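Local coordinates for cell division control protein Cdc48 (Mycobacterium smegmatis, PDB 5E7P), which probably binds and hydrolyses ATP as a member of the AAA ATPase family, with ADP bound in both of its nucleotide sites in this crystal, at residues A[31-36]-A[438-443]; A[247-252]-A[285-290]; A[307-312]-A[346-351]; A[530-535]-A[626-631]. All coordinates share one frame; numbering follows the deposited sequence.

Contact 1. Residues A[31-36]-A[438-443]; sequences SALDSR and ALRAAA
R440 lays its guanidinium against L33 where a loop of the N-terminal domain approaches helix 427-448. The close part of the contact is here. L33 CB sits over the centre of one guanidinium face, 4.0 Å from R440 CZ, so an aliphatic carbon meets a flat cationic group face-on. The arginine gets there by a bend at its second torsion (chi2 -136°), which brings its end nearer the loop than its first bond would suggest. R440 NH2 also comes within 2.9 Å of L33 O, but the angle is too poor for a hydrogen bond. Behind L33 the loop is turned by a backbone bond from D34 N to S31 O (3.1 Å), and S35 OG donates a hydrogen bond to A32 O (3.1 Å).

The other side is looser. L33 extends its chain toward the helix, and its CD2 branch meets the methyl of A443, CD2 to CB 4.0 Å, on an exposed residue. D34 OD1 and R440 NH2 stay 5.0 Å apart without touching. Both residues have firmer partners elsewhere: D34 OD1 pairs with R41, and R440 pairs through NE with E436 one turn back on its own helix.

The chemistry is therefore that of a modest surface apposition: E436 holds the arginine from within the helix, and the loop adds van der Waals cover to one face, with at most a weak electrostatic pull from the nearby aspartate and carbonyl.

Contact 2. Residues A[247-252]-A[285-290]; sequences LSLDEP and ASRRVV
D250 and R287 form a two-pronged salt bridge across this surface contact. The guanidinium presents its NH1-NH2 edge to the carboxylate, and the two side chains reach for one another from opposite directions. R287 NH1 donates to D250 OD1 at 2.7 Å along a nearly straight N-H...O path (166°), with the acceptor lying in the guanidinium plane and met on its syn side. R287 NH2 donates to D250 OD2 at 2.6 Å, more bent at 141° and arriving from above the carboxylate plane. The two planes are tilted against each other, in keeping with one straighter and one more skewed bond. D250 OD2 also has a long, weak ion pair with R246, one turn back on the helix.

Van der Waals packing of an aliphatic side chain on the arginine supplies the second kind of interaction. L249 CD1 lies over one face of the guanidinium and 3.9 Å from R287 CD, while L249 CB comes 3.7 Å from R287 NH1. A sharp bend at the second torsion of R287 (chi2 -77°), followed by an extended run to the guanidinium, lets the same arginine pass across L249 at a slant and still end at D250.

The contact links the C-terminal end of helix 237-249 to the connection between helix 276-283 and strand 289-293. That strand lies between 216-218 and 321-326 in the sheet of the first AAA module, and R287 also rests on V322 of the latter.

Contact 3. Residues A[307-312]-A[346-351]; sequences RSVTSA and TLILAE
V309 and E351 carry most of this helix-helix contact, with T310 next. Helices 302-319 and 344-356 run side by side, their short segments 6° from parallel and 9.5 Å apart at the axes. V309 points across the gap with both methyls engaged. Its CG1 meets I348 CG2 at 3.8 Å, the two side chains crossing at about a right angle, and its CG2 lies 3.9 Å from the same I348 methyl. CG1 also reaches E351 CB (4.0 Å), where the valine and the glutamate slide past each other in opposite directions.

E351 makes its own contact with T310 at the more exposed edge of the interface. E351 CG lies 3.7 Å from T310 OG1; the fold at the second torsion of the glutamate (chi2 -61°) then brings the carboxylate to T310, with E351 OE1 3.9 Å from T310 CG2. The threonine hydroxyl is engaged with L306 O one turn back and makes no direct bond to E351. A water joins the helices instead, donating to E351 OE1 at 3.0 Å and only weakly to T310 O.

The two helices belong to successive beta-alpha-beta crossovers of the first AAA module, on strands 289-293, 321-326 and 361-366. The contact is graded in polarity. Buried aliphatic carbons meet at V309 and I348, while at the partly exposed edge the carboxylate keeps a water partner and offers its methylenes to the neighbouring helix.

Contact 4. Residues A[530-535]-A[626-631]; sequences CGKTFV and LGATNR. With ADP (adenosine-5'-diphosphate), chain D.
The P-loop (Walker A motif) of the second AAA module meets the end of strand 623-629 here, beside bound ADP. K532, the Walker A lysine, extends from the loop across that strand end. Its CE packs on A628 CB at 3.9 Å and lies 3.3 Å from T629 O, while the N630 side chain crosses it obliquely near CD. With CG between the backbone N and carbonyl carbon (chi1 41°) and bends at the third and fourth torsions, the chain curls so that NZ approaches the ADP, 3.5 Å from O2B without a hydrogen bond to it in this model, and donates weakly to T533 OG1.

Backbone amides grip the alpha phosphate: F534 N donates to ADP O2A at 2.7 Å (150°), T533 N adds a weak bond to the same oxygen, and C530 N gives a weak one to O1A. Beyond the phosphates, the F534 ring sets one face against the ribose, C2' over its centre. T629 OG1 accepts from R631 N at 2.9 Å, an ST turn that encloses N630, a residue placed like the sensor-1 asparagine of AAA proteins.

The alpha phosphate is thus held by main-chain N-H groups, while the lysine's aliphatic part is bedded against the strand end.

How the contacts relate
Contact 4 is the buried one and lies at the second ADP site; contacts 1 and 2 are at the surface, and contact 3 is partly buried, all three away from the annotated sites. Contacts 2 and 3 belong to the same AAA module and touch through V290 CG1 and A312 O, 3.6 Å apart, where strand 289-293 meets helix 302-319. Contact 1 instead brings the N-terminal domain to helix 427-448, its centre about 43 Å from that of contact 4. Arginine faces recur in contacts 1 and 2, but only in contact 2 does the arginine grip a carboxylate across the contact. Contact 3 relies on aliphatic packing plus one water; contact 4 packs a lysine chain on a strand end beside amides that hold the nucleotide.

Contact 1. Residues A[31-36]-A[438-443]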
# COMPACT_ATOMS: atom_id res chain seq x y z
N SER A 31 10.02 -24.11 14.87
CA SER A 31 8.57 -24.13 14.69
C SER A 31 8.19 -24.25 13.22
O SER A 31 8.49 -23.36 12.42
CB SER A 31 7.94 -22.88 15.30
OG SER A 31 6.53 -22.89 15.13
N ALA A 32 7.53 -25.35 12.86
CA ALA A 32 7.13 -25.59 11.48
C ALA A 32 6.07 -24.60 11.00
O ALA A 32 5.98 -24.30 9.81
CB ALA A 32 6.62 -27.02 11.32
N LEU A 33 5.27 -24.09 11.93
CA LEU A 33 4.21 -23.14 11.60
C LEU A 33 4.76 -21.72 11.45
O LEU A 33 4.02 -20.80 11.09
CB LEU A 33 3.12 -23.17 12.67
CG LEU A 33 2.35 -24.48 12.82
CD1 LEU A 33 1.30 -24.37 13.91
CD2 LEU A 33 1.72 -24.88 11.49
N ASP A 34 6.05 -21.55 11.71
CA ASP A 34 6.68 -20.24 11.62
C ASP A 34 7.72 -20.24 10.52
O ASP A 34 8.29 -19.20 10.18
CB ASP A 34 7.33 -19.89 12.97
CG ASP A 34 7.38 -18.39 13.21
OD1 ASP A 34 6.41 -17.69 12.86
OD2 ASP A 34 8.40 -17.92 13.77
N SER A 35 7.97 -21.42 9.95
CA SER A 35 9.05 -21.60 8.99
C SER A 35 8.55 -21.65 7.55
O SER A 35 7.39 -21.97 7.29
CB SER A 35 9.84 -22.87 9.32
OG SER A 35 9.01 -24.02 9.25
N ARG A 36 9.46 -21.34 6.62
CA ARG A 36 9.18 -21.41 5.19
C ARG A 36 8.03 -20.49 4.77
O ARG A 36 7.22 -20.84 3.91
CB ARG A 36 8.92 -22.86 4.76
CG ARG A 36 9.62 -23.25 3.47
CD ARG A 36 9.47 -24.73 3.16
NE ARG A 36 10.35 -25.56 3.98
CZ ARG A 36 10.53 -26.86 3.79
NH1 ARG A 36 9.90 -27.49 2.81
NH2 ARG A 36 11.35 -27.54 4.59
N ALA A 438 -6.07 -22.09 7.39
CA ALA A 438 -6.43 -23.42 6.92
C ALA A 438 -5.26 -24.39 7.07
O ALA A 438 -5.46 -25.59 7.24
CB ALA A 438 -6.89 -23.37 5.47
N LEU A 439 -4.04 -23.86 7.00
CA LEU A 439 -2.84 -24.67 7.17
C LEU A 439 -2.64 -25.05 8.63
O LEU A 439 -2.25 -26.17 8.94
CB LEU A 439 -1.61 -23.92 6.65
CG LEU A 439 -1.60 -23.59 5.15
CD1 LEU A 439 -0.31 -22.87 4.77
CD2 LEU A 439 -1.79 -24.84 4.32
N ARG A 440 -2.91 -24.11 9.52
CA ARG A 440 -2.79 -24.35 10.95
C ARG A 440 -3.84 -25.37 11.40
O ARG A 440 -3.59 -26.17 12.30
CB ARG A 440 -2.95 -23.05 11.73
CG ARG A 440 -2.06 -21.93 11.21
CD ARG A 440 -1.38 -21.18 12.34
NE ARG A 440 -0.22 -20.44 11.87
CZ ARG A 440 0.72 -19.94 12.66
NH1 ARG A 440 0.63 -20.10 13.97
NH2 ARG A 440 1.75 -19.29 12.14
N ALA A 441 -5.01 -25.33 10.77
CA ALA A 441 -6.07 -26.28 11.06
C ALA A 441 -5.72 -27.66 10.52
O ALA A 441 -5.96 -28.67 11.18
CB ALA A 441 -7.39 -25.79 10.46
N ALA A 442 -5.15 -27.70 9.32
CA ALA A 442 -4.76 -28.96 8.70
C ALA A 442 -3.59 -29.60 9.43
O ALA A 442 -3.45 -30.82 9.46
CB ALA A 442 -4.41 -28.74 7.23
N ALA A 443 -2.74 -28.77 10.03
CA ALA A 443 -1.61 -29.26 10.81
C ALA A 443 -2.08 -29.83 12.14
O ALA A 443 -1.58 -30.85 12.61
CB ALA A 443 -0.59 -28.15 11.03

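Contact 2. Residues A[247-252]-A[285-290]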
# COMPACT_ATOMS: atom_id res chain seq x y z
N LEU A 247 -25.63 3.77 -18.25
CA LEU A 247 -25.96 4.96 -19.02
C LEU A 247 -25.27 4.94 -20.38
O LEU A 247 -25.88 5.24 -21.40
CB LEU A 247 -25.57 6.22 -18.26
CG LEU A 247 -26.41 6.57 -17.04
CD1 LEU A 247 -25.83 7.78 -16.34
CD2 LEU A 247 -27.86 6.83 -17.44
N SER A 248 -24.00 4.57 -20.38
CA SER A 248 -23.22 4.53 -21.61
C SER A 248 -23.68 3.42 -22.56
O SER A 248 -23.86 3.66 -23.75
CB SER A 248 -21.74 4.37 -21.30
OG SER A 248 -20.98 4.32 -22.50
N LEU A 249 -23.87 2.22 -22.02
CA LEU A 249 -24.13 1.05 -22.85
C LEU A 249 -25.60 0.73 -23.06
O LEU A 249 -25.98 0.21 -24.11
CB LEU A 249 -23.42 -0.17 -22.28
CG LEU A 249 -21.90 -0.10 -22.16
CD1 LEU A 249 -21.33 -1.40 -21.63
CD2 LEU A 249 -21.28 0.26 -23.51
N ASP A 250 -26.44 1.02 -22.07
CA ASP A 250 -27.85 0.60 -22.11
C ASP A 250 -28.85 1.73 -22.37
O ASP A 250 -29.88 1.51 -23.01
CB ASP A 250 -28.21 -0.16 -20.84
CG ASP A 250 -27.39 -1.42 -20.67
OD1 ASP A 250 -26.90 -1.94 -21.69
OD2 ASP A 250 -27.25 -1.89 -19.52
N GLU A 251 -28.57 2.92 -21.86
CA GLU A 251 -29.48 4.05 -22.03
C GLU A 251 -28.79 5.26 -22.66
O GLU A 251 -28.71 6.32 -22.03
CB GLU A 251 -30.08 4.44 -20.67
CG GLU A 251 -30.63 3.26 -19.88
CD GLU A 251 -30.83 3.58 -18.41
OE1 GLU A 251 -31.27 4.71 -18.10
OE2 GLU A 251 -30.55 2.70 -17.56
N PRO A 252 -28.31 5.12 -23.90
CA PRO A 252 -27.49 6.15 -24.54
C PRO A 252 -28.29 7.38 -24.94
O PRO A 252 -27.72 8.45 -25.16
CB PRO A 252 -26.94 5.45 -25.79
CG PRO A 252 -27.31 4.00 -25.65
CD PRO A 252 -28.54 3.99 -24.81
N ALA A 285 -20.39 -8.14 -14.97
CA ALA A 285 -20.80 -9.54 -15.02
C ALA A 285 -21.78 -9.87 -16.15
O ALA A 285 -21.70 -10.94 -16.76
CB ALA A 285 -21.38 -9.98 -13.69
N SER A 286 -22.70 -8.95 -16.44
CA SER A 286 -23.70 -9.18 -17.48
C SER A 286 -23.21 -8.74 -18.85
O SER A 286 -23.91 -8.92 -19.85
CB SER A 286 -25.01 -8.47 -17.13
OG SER A 286 -24.85 -7.06 -17.15
N ARG A 287 -22.02 -8.15 -18.90
CA ARG A 287 -21.43 -7.70 -20.16
C ARG A 287 -20.44 -8.74 -20.65
O ARG A 287 -19.99 -9.59 -19.87
CB ARG A 287 -20.69 -6.37 -19.96
CG ARG A 287 -21.40 -5.37 -19.08
CD ARG A 287 -22.53 -4.69 -19.81
NE ARG A 287 -23.26 -3.77 -18.94
CZ ARG A 287 -24.32 -3.06 -19.33
NH1 ARG A 287 -24.76 -3.16 -20.57
NH2 ARG A 287 -24.92 -2.24 -18.47
N ARG A 288 -20.09 -8.68 -21.93
CA ARG A 288 -18.96 -9.46 -22.41
C ARG A 288 -17.69 -8.65 -22.18
O ARG A 288 -17.62 -7.46 -22.50
CB ARG A 288 -19.13 -9.87 -23.88
CG ARG A 288 -18.89 -8.78 -24.91
CD ARG A 288 -19.18 -9.27 -26.32
NE ARG A 288 -18.33 -10.38 -26.73
CZ ARG A 288 -17.19 -10.25 -27.41
NH1 ARG A 288 -16.49 -11.32 -27.74
NH2 ARG A 288 -16.77 -9.04 -27.77
N VAL A 289 -16.69 -9.29 -21.58
CA VAL A 289 -15.48 -8.57 -21.21
C VAL A 289 -14.26 -9.11 -21.92
O VAL A 289 -13.97 -10.30 -21.87
CB VAL A 289 -15.25 -8.60 -19.69
CG1 VAL A 289 -14.04 -7.76 -19.32
CG2 VAL A 289 -16.48 -8.11 -18.96
N VAL A 290 -13.54 -8.21 -22.59
CA VAL A 290 -12.25 -8.54 -23.16
C VAL A 290 -11.18 -8.06 -22.19
O VAL A 290 -11.00 -6.86 -22.00
CB VAL A 290 -12.05 -7.88 -24.53
CG1 VAL A 290 -10.68 -8.22 -25.09
CG2 VAL A 290 -13.16 -8.32 -25.48

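Contact 3. Residues A[307-312]-A[346-351]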
# COMPACT_ATOMS: atom_id res chain seq x y z
N ARG A 307 0.84 -5.74 -30.68
CA ARG A 307 -0.06 -6.66 -31.36
C ARG A 307 -1.12 -7.20 -30.41
O ARG A 307 -2.28 -7.38 -30.80
CB ARG A 307 0.73 -7.83 -31.97
CG ARG A 307 -0.15 -8.86 -32.67
CD ARG A 307 0.39 -10.26 -32.48
NE ARG A 307 0.81 -10.50 -31.10
CZ ARG A 307 -0.01 -10.81 -30.10
NH1 ARG A 307 0.47 -11.00 -28.88
NH2 ARG A 307 -1.32 -10.92 -30.32
N SER A 308 -0.72 -7.46 -29.17
CA SER A 308 -1.64 -7.98 -28.16
C SER A 308 -2.76 -6.98 -27.85
O SER A 308 -3.93 -7.36 -27.77
CB SER A 308 -0.87 -8.34 -26.89
OG SER A 308 -1.68 -9.08 -26.00
N VAL A 309 -2.39 -5.72 -27.69
CA VAL A 309 -3.35 -4.65 -27.45
C VAL A 309 -4.26 -4.46 -28.66
O VAL A 309 -5.47 -4.27 -28.53
CB VAL A 309 -2.64 -3.31 -27.13
CG1 VAL A 309 -3.62 -2.16 -27.08
CG2 VAL A 309 -1.88 -3.42 -25.82
N THR A 310 -3.67 -4.55 -29.85
CA THR A 310 -4.39 -4.40 -31.11
C THR A 310 -5.41 -5.51 -31.29
O THR A 310 -6.54 -5.28 -31.74
CB THR A 310 -3.41 -4.40 -32.30
OG1 THR A 310 -2.44 -3.36 -32.11
CG2 THR A 310 -4.15 -4.19 -33.62
N SER A 311 -5.02 -6.73 -30.93
CA SER A 311 -5.89 -7.89 -31.04
C SER A 311 -7.06 -7.78 -30.06
O SER A 311 -8.18 -8.17 -30.38
CB SER A 311 -5.09 -9.17 -30.78
OG SER A 311 -5.94 -10.31 -30.73
N ALA A 312 -6.78 -7.25 -28.88
CA ALA A 312 -7.79 -7.09 -27.85
C ALA A 312 -8.80 -6.01 -28.21
O ALA A 312 -10.00 -6.15 -27.94
CB ALA A 312 -7.14 -6.78 -26.51
N THR A 346 2.53 5.39 -27.55
CA THR A 346 1.74 6.24 -28.43
C THR A 346 0.79 5.41 -29.30
O THR A 346 -0.38 5.76 -29.45
CB THR A 346 2.62 7.13 -29.33
OG1 THR A 346 3.27 8.12 -28.52
CG2 THR A 346 1.78 7.82 -30.39
N LEU A 347 1.30 4.31 -29.84
CA LEU A 347 0.49 3.42 -30.67
C LEU A 347 -0.51 2.62 -29.84
O LEU A 347 -1.63 2.37 -30.29
CB LEU A 347 1.38 2.48 -31.49
CG LEU A 347 2.24 3.17 -32.55
CD1 LEU A 347 3.04 2.14 -33.34
CD2 LEU A 347 1.38 4.00 -33.48
N ILE A 348 -0.10 2.22 -28.64
CA ILE A 348 -1.00 1.51 -27.74
C ILE A 348 -2.18 2.40 -27.35
O ILE A 348 -3.33 1.96 -27.35
CB ILE A 348 -0.27 1.01 -26.48
CG1 ILE A 348 0.79 -0.02 -26.87
CG2 ILE A 348 -1.25 0.40 -25.50
CD1 ILE A 348 1.58 -0.54 -25.69
N LEU A 349 -1.88 3.66 -27.05
CA LEU A 349 -2.91 4.64 -26.70
C LEU A 349 -3.86 4.91 -27.88
O LEU A 349 -5.05 5.15 -27.68
CB LEU A 349 -2.27 5.95 -26.22
CG LEU A 349 -1.64 5.91 -24.83
CD1 LEU A 349 -0.60 7.00 -24.67
CD2 LEU A 349 -2.70 6.04 -23.75
N ALA A 350 -3.32 4.86 -29.09
CA ALA A 350 -4.12 5.07 -30.29
C ALA A 350 -5.15 3.95 -30.47
O ALA A 350 -6.26 4.20 -30.92
CB ALA A 350 -3.23 5.17 -31.51
N GLU A 351 -4.76 2.73 -30.10
CA GLU A 351 -5.68 1.59 -30.15
C GLU A 351 -6.79 1.72 -29.11
O GLU A 351 -7.96 1.49 -29.42
CB GLU A 351 -4.92 0.28 -29.97
CG GLU A 351 -4.17 -0.18 -31.20
CD GLU A 351 -5.09 -0.42 -32.39
OE1 GLU A 351 -6.10 -1.14 -32.23
OE2 GLU A 351 -4.81 0.11 -33.49
O HOH W 1 -8.26 -2.86 -33.44

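Contact 4. Residues A[530-535]-A[626-631]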
# COMPACT_ATOMS: atom_id res chain seq x y z
N CYS A 530 8.03 16.71 13.34
CA CYS A 530 7.10 16.79 14.47
C CYS A 530 5.79 16.05 14.20
O CYS A 530 4.88 16.08 15.02
CB CYS A 530 6.84 18.24 14.85
SG CYS A 530 8.28 19.08 15.51
N GLY A 531 5.71 15.41 13.04
CA GLY A 531 4.61 14.50 12.75
C GLY A 531 3.41 15.06 12.01
O GLY A 531 2.39 14.38 11.90
N LYS A 532 3.52 16.29 11.50
CA LYS A 532 2.41 16.90 10.78
C LYS A 532 2.00 16.08 9.55
O LYS A 532 0.83 16.05 9.19
CB LYS A 532 2.75 18.34 10.38
CG LYS A 532 4.16 18.54 9.90
CD LYS A 532 4.32 19.86 9.16
CE LYS A 532 3.71 19.78 7.77
NZ LYS A 532 4.46 18.85 6.88
N THR A 533 2.96 15.41 8.92
CA THR A 533 2.65 14.51 7.82
C THR A 533 2.36 13.10 8.34
O THR A 533 1.42 12.44 7.89
CB THR A 533 3.80 14.47 6.79
OG1 THR A 533 3.85 15.71 6.07
CG2 THR A 533 3.60 13.33 5.79
N PHE A 534 3.15 12.67 9.32
CA PHE A 534 3.03 11.34 9.90
C PHE A 534 1.63 11.06 10.43
O PHE A 534 1.07 9.99 10.20
CB PHE A 534 4.06 11.18 11.02
CG PHE A 534 4.23 9.77 11.50
CD1 PHE A 534 4.40 8.73 10.60
CD2 PHE A 534 4.24 9.48 12.85
CE1 PHE A 534 4.57 7.43 11.03
CE2 PHE A 534 4.40 8.18 13.29
CZ PHE A 534 4.56 7.15 12.38
N VAL A 535 1.06 12.03 11.14
CA VAL A 535 -0.25 11.85 11.75
C VAL A 535 -1.38 11.80 10.71
O VAL A 535 -2.40 11.14 10.93
CB VAL A 535 -0.53 12.92 12.83
CG1 VAL A 535 -0.82 14.27 12.20
CG2 VAL A 535 -1.68 12.48 13.72
N LEU A 626 -7.22 18.75 3.02
CA LEU A 626 -6.23 19.12 4.02
C LEU A 626 -4.88 19.41 3.37
O LEU A 626 -4.35 18.58 2.63
CB LEU A 626 -6.09 18.01 5.06
CG LEU A 626 -5.15 18.24 6.25
CD1 LEU A 626 -5.72 17.56 7.50
CD2 LEU A 626 -3.74 17.73 5.96
N GLY A 627 -4.33 20.59 3.66
CA GLY A 627 -3.00 20.93 3.21
C GLY A 627 -2.00 20.91 4.36
O GLY A 627 -2.34 21.29 5.49
N ALA A 628 -0.78 20.47 4.07
CA ALA A 628 0.28 20.43 5.08
C ALA A 628 1.53 21.16 4.59
O ALA A 628 1.86 21.11 3.40
CB ALA A 628 0.62 19.00 5.46
N THR A 629 2.21 21.84 5.50
CA THR A 629 3.42 22.57 5.14
C THR A 629 4.28 22.90 6.36
O THR A 629 3.77 23.05 7.47
CB THR A 629 3.08 23.88 4.41
OG1 THR A 629 4.29 24.57 4.07
CG2 THR A 629 2.22 24.77 5.29
N ASN A 630 5.59 23.02 6.14
CA ASN A 630 6.49 23.49 7.19
C ASN A 630 6.66 25.00 7.11
O ASN A 630 7.18 25.63 8.04
CB ASN A 630 7.86 22.80 7.09
CG ASN A 630 7.77 21.30 7.27
OD1 ASN A 630 7.40 20.80 8.34
ND2 ASN A 630 8.12 20.56 6.22
N ARG A 631 6.22 25.58 6.00
CA ARG A 631 6.34 27.02 5.77
C ARG A 631 5.04 27.61 5.24
O ARG A 631 4.88 27.80 4.04
CB ARG A 631 7.47 27.30 4.77
CG ARG A 631 8.84 26.82 5.21
CD ARG A 631 9.31 27.54 6.46
NE ARG A 631 9.41 28.98 6.25
CZ ARG A 631 10.45 29.59 5.69
NH1 ARG A 631 11.48 28.88 5.25
NH2 ARG A 631 10.45 30.91 5.54
PB ADP D . 7.84 16.73 8.33
O1B ADP D . 9.34 16.67 8.51
O2B ADP D . 7.43 17.02 6.90
O3B ADP D . 7.12 17.56 9.36
PA ADP D . 6.90 14.56 9.96
O1A ADP D . 6.97 15.62 11.03
O2A ADP D . 5.61 13.82 9.71
O3A ADP D . 7.38 15.19 8.55
O5' ADP D . 8.01 13.45 10.30
C5' ADP D . 8.11 12.24 9.55
C4' ADP D . 8.82 11.19 10.39
O4' ADP D . 9.01 11.65 11.73
C3' ADP D . 8.02 9.90 10.48
O3' ADP D . 8.55 8.91 9.60
C2' ADP D . 8.13 9.46 11.92
O2' ADP D . 8.98 8.31 12.02
C1' ADP D . 8.74 10.62 12.69
N9 ADP D . 7.74 11.10 13.66
C8 ADP D . 7.18 12.33 13.66
N7 ADP D . 6.29 12.47 14.68
C5 ADP D . 6.27 11.31 15.36
C6 ADP D . 5.56 10.79 16.55
N6 ADP D . 4.67 11.55 17.22
N1 ADP D . 5.83 9.52 16.94
C2 ADP D . 6.71 8.75 16.27
N3 ADP D . 7.40 9.16 15.18
C4 ADP D . 7.23 10.41 14.69